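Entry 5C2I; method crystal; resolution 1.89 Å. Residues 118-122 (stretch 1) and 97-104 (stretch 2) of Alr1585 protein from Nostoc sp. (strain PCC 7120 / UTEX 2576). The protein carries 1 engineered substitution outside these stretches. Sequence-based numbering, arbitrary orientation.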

ATOM      1  N   PRO A 118     -46.895  -7.239   1.166  1.00 20.95           N
ATOM      2  CA  PRO A 118     -45.897  -7.718   0.221  1.00 20.50           C
ATOM      3  C   PRO A 118     -45.077  -8.862   0.835  1.00 20.14           C
ATOM      4  O   PRO A 118     -44.780  -9.848   0.146  1.00 20.30           O
ATOM      5  CB  PRO A 118     -45.036  -6.475  -0.021  1.00 20.15           C
ATOM      6  CG  PRO A 118     -46.040  -5.346   0.109  1.00 20.88           C
ATOM      7  CD  PRO A 118     -46.946  -5.769   1.214  1.00 21.04           C
ATOM      8  N   PHE A 119     -44.704  -8.719   2.093  1.00 19.47           N
ATOM      9  CA  PHE A 119     -43.926  -9.780   2.787  1.00 19.61           C
ATOM     10  C   PHE A 119     -44.674 -11.115   2.706  1.00 20.65           C
ATOM     11  O   PHE A 119     -44.079 -12.131   2.352  1.00 20.52           O
ATOM     12  CB  PHE A 119     -43.670  -9.365   4.250  1.00 19.72           C
ATOM     13  CG  PHE A 119     -43.311 -10.511   5.145  1.00 19.94           C
ATOM     14  CD1 PHE A 119     -42.039 -11.002   5.158  1.00 19.65           C
ATOM     15  CD2 PHE A 119     -44.280 -11.128   5.923  1.00 20.60           C
ATOM     16  CE1 PHE A 119     -41.696 -12.062   6.005  1.00 19.94           C
ATOM     17  CE2 PHE A 119     -43.953 -12.173   6.776  1.00 21.13           C
ATOM     18  CZ  PHE A 119     -42.667 -12.659   6.803  1.00 20.58           C
ATOM     19  N   ARG A 120     -45.982 -11.088   2.957  1.00 22.29           N
ATOM     20  CA  ARG A 120     -46.800 -12.322   2.860  1.00 24.48           C
ATOM     21  C   ARG A 120     -46.941 -12.865   1.452  1.00 24.84           C
ATOM     22  O   ARG A 120     -46.914 -14.081   1.222  1.00 25.79           O
ATOM     23  CB  ARG A 120     -48.155 -12.100   3.433  1.00 26.27           C
ATOM     24  CG  ARG A 120     -48.109 -11.919   4.930  1.00 27.73           C
ATOM     25  CD  ARG A 120     -49.512 -11.892   5.460  1.00 31.06           C
ATOM     26  NE  ARG A 120     -49.479 -12.048   6.881  1.00 33.58           N
ATOM     27  CZ  ARG A 120     -50.491 -12.412   7.618  1.00 33.22           C
ATOM     28  NH1 ARG A 120     -51.663 -12.622   7.082  1.00 36.09           N
ATOM     29  NH2 ARG A 120     -50.314 -12.495   8.905  1.00 32.39           N
ATOM     30  N   MET A 121     -47.031 -11.981   0.496  1.00 24.80           N
ATOM     31  CA  MET A 121     -47.172 -12.403  -0.885  1.00 26.10           C
ATOM     32  C   MET A 121     -45.878 -13.042  -1.411  1.00 24.36           C
ATOM     33  O   MET A 121     -45.926 -13.968  -2.201  1.00 22.95           O
ATOM     34  CB  MET A 121     -47.598 -11.199  -1.737  1.00 27.80           C
ATOM     35  CG  MET A 121     -49.029 -10.770  -1.426  1.00 31.11           C
ATOM     36  SD  MET A 121     -49.383  -9.110  -1.993  1.00 34.07           S
ATOM     37  CE  MET A 121     -49.901  -9.448  -3.708  1.00 34.66           C
ATOM     38  N   GLY A 122     -44.732 -12.495  -1.024  1.00 22.88           N
ATOM     39  CA  GLY A 122     -43.448 -12.938  -1.559  1.00 22.47           C
ATOM     40  C   GLY A 122     -43.084 -12.191  -2.844  1.00 22.24           C
ATOM     41  O   GLY A 122     -43.950 -11.750  -3.587  1.00 22.21           O
TER
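Stretch 2 97-104: FLSRHGYE

The most unusual feature of this contact is that one arginine side chain from the start of one helix closes the end of another. Arg-100 directs two donors at a single backbone oxygen: Arg-100 NE lies 2.6 Å from Arg-120 O, with an N-H...O angle of 150°, and Arg-100 NH2 lies 2.9 Å from the same Arg-120 O at 134°. The shorter bond is also the straighter one. The acceptor lies near the plane of the guanidinium, at its edge, where the N-H groups point. Arg-120 is in the last turn of its helix, where carbonyls commonly lack a partner in the helix. Met-121 O also lies at this edge, 3.6 Å from Arg-100 NH2, a contact without a hydrogen bond.

Both backbones change conformation here. Stretch 1 is helical from Pro-118 to Met-121, and Gly-122 N bonds to Pro-118 O at 2.9 Å where the chain leaves helical angles. Gly-122 has phi 88° and psi 152°; a CB at these angles would be jammed against the carbonyl oxygen of Met-121, so the backbone alone calls for glycine. Stretch 2 arrives as a strand through Phe-97 and Leu-98 and enters a helix at Arg-100. Ser-99 is the N-cap, and Ser-99 OG, with chi1 in p, accepts from Gly-102 N at 3.0 Å. The first turn is further tied by Tyr-103 N to Ser-99 O at 3.1 Å and Glu-104 N to Arg-100 O at 3.0 Å. The end of one helix thus meets the beginning of another, and the nearest CA atoms across the contact are Arg-120 CA and Arg-100 CA, 5.4 Å apart.

Arg-100 reaches its target with its CB pointing toward stretch 1, chi1 at t, chi2 between wells at -94° and chi3 at m. Its other terminal nitrogen is held within its own helix: Arg-100 NH1 forms a salt bridge with Glu-104 OE1 at 2.8 Å, one turn on. The guanidinium is therefore anchored both to its own helix and to the neighbouring one.

Beside this polar clasp, Phe-119 supplies the buried packing. Its CB points sideways, but with chi1 at t the ring comes nearer and lies against the passage from strand to helix. Phe-119 CZ is 3.5 Å from Arg-100 N, and Arg-100 CB covers one ring face, 4.1 Å from Phe-119 CE2. Leu-98 O approaches the ring edge, 3.5 Å from Phe-119 CE1, while Tyr-103 CD2 makes apolar contact with Phe-119 CZ at 4.0 Å. A water joins the backbones as well, its oxygen accepting from Arg-100 N at 2.9 Å and donating to Phe-119 O at 2.7 Å.

The rule to be read here is economical. The contact buries 256 Å² in all, and Arg-100 and Phe-119 provide most of it, each set against backbone of the other stretch; Arg-120 and Met-121 point their CB atoms away; Arg-120 gives its carbonyl as acceptor, and Met-121 O merely lies near.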

ATOM      1  N   PHE A  97     -32.946 -13.789   9.215  1.00 16.65           N
ATOM      2  CA  PHE A  97     -34.231 -13.343   8.651  1.00 16.66           C
ATOM      3  C   PHE A  97     -35.097 -14.513   8.207  1.00 17.39           C
ATOM      4  O   PHE A  97     -34.570 -15.526   7.714  1.00 17.91           O
ATOM      5  CB  PHE A  97     -33.992 -12.434   7.454  1.00 16.14           C
ATOM      6  CG  PHE A  97     -32.976 -11.327   7.670  1.00 15.67           C
ATOM      7  CD1 PHE A  97     -33.332 -10.135   8.224  1.00 15.29           C
ATOM      8  CD2 PHE A  97     -31.646 -11.495   7.270  1.00 15.46           C
ATOM      9  CE1 PHE A  97     -32.381  -9.133   8.413  1.00 15.17           C
ATOM     10  CE2 PHE A  97     -30.719 -10.499   7.407  1.00 15.26           C
ATOM     11  CZ  PHE A  97     -31.074  -9.305   7.994  1.00 14.59           C
ATOM     12  N   LEU A  98     -36.409 -14.368   8.352  1.00 17.22           N
ATOM     13  CA  LEU A  98     -37.390 -15.353   7.874  1.00 18.07           C
ATOM     14  C   LEU A  98     -38.267 -14.773   6.793  1.00 18.10           C
ATOM     15  O   LEU A  98     -38.718 -13.632   6.896  1.00 17.82           O
ATOM     16  CB  LEU A  98     -38.290 -15.857   9.025  1.00 18.59           C
ATOM     17  CG  LEU A  98     -37.587 -16.754  10.047  1.00 19.15           C
ATOM     18  CD1 LEU A  98     -38.419 -16.869  11.308  1.00 20.07           C
ATOM     19  CD2 LEU A  98     -37.295 -18.119   9.459  1.00 19.70           C
ATOM     20  N   SER A  99     -38.533 -15.575   5.758  1.00 18.64           N
ATOM     21  CA  SER A  99     -39.578 -15.256   4.783  1.00 18.99           C
ATOM     22  C   SER A  99     -40.935 -15.710   5.302  1.00 19.69           C
ATOM     23  O   SER A  99     -41.013 -16.480   6.277  1.00 19.69           O
ATOM     24  CB  SER A  99     -39.299 -15.960   3.444  1.00 19.57           C
ATOM     25  OG  SER A  99     -39.497 -17.368   3.547  1.00 20.22           O
ATOM     26  N   ARG A 100     -42.008 -15.287   4.632  1.00 20.28           N
ATOM     27  CA  ARG A 100     -43.315 -15.845   4.957  1.00 21.28           C
ATOM     28  C   ARG A 100     -43.322 -17.368   4.833  1.00 21.54           C
ATOM     29  O   ARG A 100     -43.879 -18.086   5.699  1.00 21.54           O
ATOM     30  CB  ARG A 100     -44.438 -15.222   4.129  1.00 22.30           C
ATOM     31  CG  ARG A 100     -45.835 -15.811   4.481  1.00 23.61           C
ATOM     32  CD  ARG A 100     -46.238 -16.967   3.565  1.00 25.69           C
ATOM     33  NE  ARG A 100     -46.448 -16.505   2.177  1.00 26.79           N
ATOM     34  CZ  ARG A 100     -46.738 -17.264   1.122  1.00 29.34           C
ATOM     35  NH1 ARG A 100     -46.940 -18.568   1.228  1.00 30.83           N
ATOM     36  NH2 ARG A 100     -46.934 -16.679  -0.062  1.00 30.92           N
ATOM     37  N   HIS A 101     -42.714 -17.902   3.765  1.00 22.02           N
ATOM     38  CA  HIS A 101     -42.655 -19.360   3.594  1.00 22.83           C
ATOM     39  C   HIS A 101     -41.930 -20.005   4.774  1.00 22.06           C
ATOM     40  O   HIS A 101     -42.251 -21.122   5.197  1.00 22.35           O
ATOM     41  CB  HIS A 101     -42.031 -19.773   2.242  1.00 23.66           C
ATOM     42  CG  HIS A 101     -42.987 -19.743   1.084  1.00 25.15           C
ATOM     43  ND1 HIS A 101     -42.947 -18.762   0.116  1.00 26.81           N
ATOM     44  CD2 HIS A 101     -44.010 -20.556   0.735  1.00 27.53           C
ATOM     45  CE1 HIS A 101     -43.877 -18.982  -0.793  1.00 26.58           C
ATOM     46  NE2 HIS A 101     -44.540 -20.060  -0.439  1.00 28.87           N
ATOM     47  N   GLY A 102     -40.920 -19.329   5.276  1.00 21.03           N
ATOM     48  CA  GLY A 102     -40.171 -19.819   6.429  1.00 21.05           C
ATOM     49  C   GLY A 102     -41.021 -19.925   7.678  1.00 20.74           C
ATOM     50  O   GLY A 102     -40.919 -20.878   8.423  1.00 21.61           O
ATOM     51  N   TYR A 103     -41.842 -18.920   7.920  1.00 20.43           N
ATOM     52  CA  TYR A 103     -42.809 -18.965   9.018  1.00 20.58           C
ATOM     53  C   TYR A 103     -43.763 -20.130   8.869  1.00 22.22           C
ATOM     54  O   TYR A 103     -44.060 -20.824   9.845  1.00 21.68           O
ATOM     55  CB  TYR A 103     -43.597 -17.649   9.114  1.00 20.32           C
ATOM     56  CG  TYR A 103     -42.918 -16.572   9.976  1.00 19.62           C
ATOM     57  CD1 TYR A 103     -43.144 -16.514  11.360  1.00 19.73           C
ATOM     58  CD2 TYR A 103     -42.093 -15.605   9.404  1.00 18.54           C
ATOM     59  CE1 TYR A 103     -42.556 -15.505  12.139  1.00 19.42           C
ATOM     60  CE2 TYR A 103     -41.473 -14.625  10.178  1.00 17.85           C
ATOM     61  CZ  TYR A 103     -41.715 -14.587  11.549  1.00 18.16           C
ATOM     62  OH  TYR A 103     -41.084 -13.621  12.302  1.00 18.22           O
ATOM     63  N   GLU A 104     -44.209 -20.384   7.649  1.00 22.97           N
ATOM     64  CA  GLU A 104     -45.112 -21.518   7.409  1.00 24.63           C
ATOM     65  C   GLU A 104     -44.413 -22.840   7.693  1.00 24.42           C
ATOM     66  O   GLU A 104     -45.008 -23.721   8.306  1.00 24.06           O
ATOM     67  CB  GLU A 104     -45.685 -21.474   6.004  1.00 26.73           C
ATOM     68  CG  GLU A 104     -46.663 -20.341   5.804  1.00 29.00           C
ATOM     69  CD  GLU A 104     -47.218 -20.381   4.377  1.00 32.48           C
ATOM     70  OE1 GLU A 104     -46.470 -20.312   3.394  1.00 33.19           O
ATOM     71  OE2 GLU A 104     -48.412 -20.529   4.212  1.00 35.16           O
TER
HETATM   72  O   HOH W   1     -41.764 -13.531   2.343  1.00 17.88           O